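Local coordinates for putative pectin lyase (PDB 7CHU) that serves as the tailspike protein of a thermophilic bacteriophage, with a pectate lyase-like region, and probably recognises or degrades polysaccharide on the host cell surface, at the interface of chains A and B. Numbering follows the deposited sequence. Chains: chain A/B, Putative pectin lyase.

Contact 1: the interface of chains A and B. Residues chain A 475-477, 480; chain B 480-483, 485.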
loop_
_atom_site.group_PDB
_atom_site.type_symbol
_atom_site.label_atom_id
_atom_site.label_comp_id
_atom_site.label_asym_id
_atom_site.label_seq_id
_atom_site.Cartn_x
_atom_site.Cartn_y
_atom_site.Cartn_z
ATOM N N LYS A 475 -7.412 10.980 -50.317
ATOM C CA LYS A 475 -8.454 11.967 -50.621
ATOM C C LYS A 475 -8.117 13.350 -50.084
ATOM O O LYS A 475 -8.579 13.736 -48.998
ATOM C CB LYS A 475 -9.808 11.501 -50.083
ATOM C CG LYS A 475 -10.244 10.153 -50.651
ATOM C CD LYS A 475 -11.617 9.713 -50.109
ATOM C CE LYS A 475 -12.003 8.352 -50.678
ATOM N NZ LYS A 475 -13.382 7.883 -50.268
ATOM N N PRO A 476 -7.349 14.148 -50.829
ATOM C CA PRO A 476 -6.994 15.488 -50.350
ATOM C C PRO A 476 -8.144 16.465 -50.550
ATOM O O PRO A 476 -8.730 16.545 -51.637
ATOM C CB PRO A 476 -5.787 15.861 -51.219
ATOM C CG PRO A 476 -6.030 15.146 -52.512
ATOM C CD PRO A 476 -6.727 13.847 -52.138
ATOM N N LYS A 477 -8.467 17.204 -49.491
ATOM C CA LYS A 477 -9.481 18.253 -49.545
ATOM C C LYS A 477 -8.886 19.608 -49.867
ATOM O O LYS A 477 -9.629 20.582 -50.020
ATOM C CB LYS A 477 -10.240 18.339 -48.213
ATOM C CG LYS A 477 -10.832 17.001 -47.742
ATOM C CD LYS A 477 -11.757 16.437 -48.808
ATOM C CE LYS A 477 -12.491 15.158 -48.373
ATOM N NZ LYS A 477 -11.596 13.959 -48.276
ATOM N N ILE A 480 -2.589 19.572 -53.824
ATOM C CA ILE A 480 -1.262 18.990 -53.688
ATOM C C ILE A 480 -0.278 20.025 -54.199
ATOM O O ILE A 480 -0.309 20.391 -55.378
ATOM C CB ILE A 480 -1.126 17.678 -54.470
ATOM C CG1 ILE A 480 -2.188 16.682 -54.005
ATOM C CG2 ILE A 480 0.295 17.127 -54.300
ATOM C CD1 ILE A 480 -2.147 15.359 -54.704
ATOM N N ILE B 480 -5.237 8.840 -56.041
ATOM C CA ILE B 480 -5.421 10.155 -55.441
ATOM C C ILE B 480 -6.744 10.700 -55.961
ATOM O O ILE B 480 -6.887 10.958 -57.154
ATOM C CB ILE B 480 -4.256 11.098 -55.753
ATOM C CG1 ILE B 480 -2.962 10.532 -55.172
ATOM C CG2 ILE B 480 -4.515 12.467 -55.136
ATOM C CD1 ILE B 480 -1.797 11.419 -55.390
ATOM N N THR B 481 -7.712 10.864 -55.064
ATOM C CA THR B 481 -9.074 11.284 -55.389
ATOM C C THR B 481 -9.272 12.701 -54.878
ATOM O O THR B 481 -9.341 12.918 -53.662
ATOM C CB THR B 481 -10.071 10.327 -54.740
ATOM O OG1 THR B 481 -9.799 8.993 -55.185
ATOM C CG2 THR B 481 -11.501 10.709 -55.069
ATOM N N PHE B 482 -9.373 13.657 -55.801
ATOM C CA PHE B 482 -9.440 15.075 -55.470
ATOM C C PHE B 482 -10.862 15.500 -55.129
ATOM O O PHE B 482 -11.835 15.008 -55.715
ATOM C CB PHE B 482 -8.968 15.935 -56.647
ATOM C CG PHE B 482 -7.541 15.732 -57.018
ATOM C CD1 PHE B 482 -7.175 14.721 -57.894
ATOM C CD2 PHE B 482 -6.569 16.569 -56.521
ATOM C CE1 PHE B 482 -5.839 14.542 -58.245
ATOM C CE2 PHE B 482 -5.247 16.392 -56.852
ATOM C CZ PHE B 482 -4.881 15.381 -57.718
ATOM N N THR B 483 -10.972 16.402 -54.182
ATOM C CA THR B 483 -12.185 17.171 -53.976
ATOM C C THR B 483 -12.035 18.503 -54.698
ATOM O O THR B 483 -10.989 19.152 -54.564
ATOM C CB THR B 483 -12.427 17.398 -52.479
ATOM O OG1 THR B 483 -12.872 16.170 -51.878
ATOM C CG2 THR B 483 -13.484 18.492 -52.252
ATOM N N VAL B 485 -11.759 22.257 -55.604
ATOM C CA VAL B 485 -11.581 23.484 -54.842
ATOM C C VAL B 485 -11.482 24.649 -55.826
ATOM O O VAL B 485 -11.244 24.452 -57.019
ATOM C CB VAL B 485 -10.327 23.408 -53.950
ATOM C CG1 VAL B 485 -10.459 22.247 -52.968
ATOM C CG2 VAL B 485 -9.086 23.226 -54.817
HETATM O O HOH W 1 -10.656 14.299 -51.801
#
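Strand 474-476 of chain A and the loop residue A:Lys477 run beside the extended stretch B:Ile480 to B:Thr483, and the link between the two backbones is slight: the amide N of B:Thr483 makes a weak hydrogen bond of 3.4 Å to the carbonyl O of A:Pro476. This patch joins two copies of the C-terminal part and probably helps hold the tailspike together. A water reinforces the link. It bonds to A:Pro476 O, to B:Thr481 O at 2.7 Å and to the hydroxyl OG1 of B:Thr483. The chi1 of -74° sets this hydroxyl beside its own backbone N and anti to the carbonyl carbon.

On one side of the proline lies a small apolar cluster. A:Ile480 and B:Ile480 meet tip to tip, with CD1 of the first 3.8 Å from CG2 of the second. The same CD1 lies 3.9 Å from CE2 of B:Phe482, whose side chain A:Ile480 crosses at about a right angle. B:Ile480 CG2 also sits over one face of that ring, toward the rim, and packs against CD of A:Pro476.

The two lysines differ in shape. A:Lys475 is extended beyond CG and lies alongside B:Thr481, pointing the same way. A:Lys477 bends at chi2 (-57°) and chi4 (-71°) and crosses B:Thr483 obliquely. Its CD is 3.9 Å from B:Thr483 CB. The bends bring its amine NZ back to its own chain, 3.1 Å from the carbonyl O of A:Lys475 and above the carbonyl plane.

Contact 2: the interface of chains A and B. Residues chain A 442, 469-471; chain B 432, 434, 450-452, 464.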
loop_
_atom_site.group_PDB
_atom_site.type_symbol
_atom_site.label_atom_id
_atom_site.label_comp_id
_atom_site.label_asym_id
_atom_site.label_seq_id
_atom_site.Cartn_x
_atom_site.Cartn_y
_atom_site.Cartn_z
ATOM N N THR A 442 -15.546 3.274 -43.281
ATOM C CA THR A 442 -14.894 3.400 -44.583
ATOM C C THR A 442 -14.968 4.805 -45.162
ATOM O O THR A 442 -14.215 5.109 -46.096
ATOM C CB THR A 442 -15.543 2.451 -45.597
ATOM O OG1 THR A 442 -16.940 2.730 -45.633
ATOM C CG2 THR A 442 -15.330 0.992 -45.206
ATOM N N VAL A 469 -7.389 9.106 -45.745
ATOM C CA VAL A 469 -6.750 7.948 -46.343
ATOM C C VAL A 469 -7.702 6.792 -46.102
ATOM O O VAL A 469 -7.945 6.421 -44.949
ATOM C CB VAL A 469 -5.364 7.687 -45.740
ATOM C CG1 VAL A 469 -4.790 6.364 -46.246
ATOM C CG2 VAL A 469 -4.430 8.858 -46.075
ATOM N N THR A 470 -8.304 6.268 -47.165
ATOM C CA THR A 470 -9.267 5.179 -47.004
ATOM C C THR A 470 -8.902 3.992 -47.896
ATOM O O THR A 470 -7.914 4.005 -48.626
ATOM C CB THR A 470 -10.703 5.650 -47.290
ATOM O OG1 THR A 470 -10.940 5.718 -48.708
ATOM C CG2 THR A 470 -10.970 7.003 -46.656
ATOM N N LEU A 471 -9.743 2.958 -47.833
ATOM C CA LEU A 471 -9.521 1.747 -48.604
ATOM C C LEU A 471 -9.695 1.979 -50.091
ATOM O O LEU A 471 -9.202 1.176 -50.886
ATOM C CB LEU A 471 -10.475 0.644 -48.154
ATOM C CG LEU A 471 -10.086 -0.023 -46.829
ATOM C CD1 LEU A 471 -11.310 -0.688 -46.214
ATOM C CD2 LEU A 471 -8.975 -1.025 -47.031
ATOM N N ALA B 432 -15.099 -1.457 -40.133
ATOM C CA ALA B 432 -13.810 -1.540 -40.806
ATOM C C ALA B 432 -12.668 -1.306 -39.810
ATOM O O ALA B 432 -12.883 -0.987 -38.636
ATOM C CB ALA B 432 -13.739 -0.514 -41.929
ATOM N N PHE B 434 -8.699 0.631 -39.459
ATOM C CA PHE B 434 -7.723 1.543 -40.035
ATOM C C PHE B 434 -6.580 1.762 -39.055
ATOM O O PHE B 434 -6.735 1.592 -37.847
ATOM C CB PHE B 434 -8.368 2.874 -40.421
ATOM C CG PHE B 434 -9.219 2.756 -41.642
ATOM C CD1 PHE B 434 -8.636 2.728 -42.887
ATOM C CD2 PHE B 434 -10.589 2.592 -41.537
ATOM C CE1 PHE B 434 -9.425 2.574 -44.027
ATOM C CE2 PHE B 434 -11.370 2.417 -42.669
ATOM C CZ PHE B 434 -10.793 2.417 -43.903
ATOM N N GLY B 450 -5.499 -0.588 -43.741
ATOM C CA GLY B 450 -6.920 -0.758 -43.478
ATOM C C GLY B 450 -7.414 -2.143 -43.857
ATOM O O GLY B 450 -6.721 -2.922 -44.512
ATOM N N ALA B 451 -8.650 -2.429 -43.447
ATOM C CA ALA B 451 -9.308 -3.682 -43.793
ATOM C C ALA B 451 -10.803 -3.455 -43.690
ATOM O O ALA B 451 -11.245 -2.719 -42.810
ATOM C CB ALA B 451 -8.883 -4.816 -42.852
ATOM N N ASN B 452 -11.576 -4.069 -44.595
ATOM C CA ASN B 452 -13.027 -3.928 -44.555
ATOM C C ASN B 452 -13.623 -4.626 -43.338
ATOM O O ASN B 452 -13.020 -5.515 -42.725
ATOM C CB ASN B 452 -13.675 -4.498 -45.827
ATOM C CG ASN B 452 -13.660 -3.509 -46.961
ATOM O OD1 ASN B 452 -14.169 -2.375 -46.845
ATOM N ND2 ASN B 452 -13.007 -3.895 -48.049
ATOM N N THR B 464 -4.476 -4.258 -45.605
ATOM C CA THR B 464 -4.049 -3.672 -46.875
ATOM C C THR B 464 -3.256 -2.394 -46.612
ATOM O O THR B 464 -3.755 -1.484 -45.948
ATOM C CB THR B 464 -5.256 -3.323 -47.758
ATOM O OG1 THR B 464 -6.066 -4.482 -47.973
ATOM C CG2 THR B 464 -4.802 -2.745 -49.092
#
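A:Leu471 is the main apolar plug of this contact. It buries 79 Å² against chain B, more than any other residue here. It belongs to a loop just after strand 464-469, and it enters between B:Phe434, the backbone of B:Gly450 and B:Ala451, and the side chain of B:Asn452.

The tight part lies around its branches. CG of A:Leu471 is anti to its own carbonyl carbon (chi1 -76°) and stands 3.9 Å from CZ of B:Phe434. The two side chains cross obliquely. The methyl CD1 of A:Leu471 turns to the amide group of B:Asn452, 3.7 Å from B:Asn452 CG, with the amide oxygen OD1 also against it. The other methyl, A:Leu471 CD2, lies 3.7 Å from the carbonyl carbon C of B:Gly450, near the end of strand 446-451. The backbone N of A:Leu471 lies in the plane of the B:Phe434 ring, at its edge, 3.8 Å from CE1. The ring therefore meets the loop with its rim. A:Thr470 CA adds a further contact to B:Phe434 CE1 at 4.0 Å.

The looser part is at A:Thr442, which buries 26 Å² and touches chain B through a methyl tip. This methyl, A:Thr442 CG2, is 3.9 Å from B:Ala432 CB and equally far from B:Asn452 OD1. A chi1 of 55° puts OG1 in the crowded position between backbone N and carbonyl carbon and leaves the methyl to make the contact. B:Thr464 is also loosely placed, its CB 4.4 Å from A:Leu471 CD2. No polar atoms pair across the patch. It therefore probably helps hold neighbouring subunits of the tailspike together by apolar fit, without fixing them by hydrogen bonds.

The C-alpha centres of contact 1 and contact 2 are about 17 Å apart, and both lie in the C-terminal part of the chains. They have no residue in common. In chain A, residues A:Val469 to A:Leu471 of contact 2 lead closely into A:Lys475 to A:Lys477 of contact 1, in strand 474-476 and the loop after it. One short segment thus touches chain B at two places. The chain B residues come from separate segments, 432-464 for contact 2 and 480-485 for contact 1. The deposited assembly holds three copies, as expected for a phage tailspike trimer, so the pair probably helps to fasten its C-terminal end.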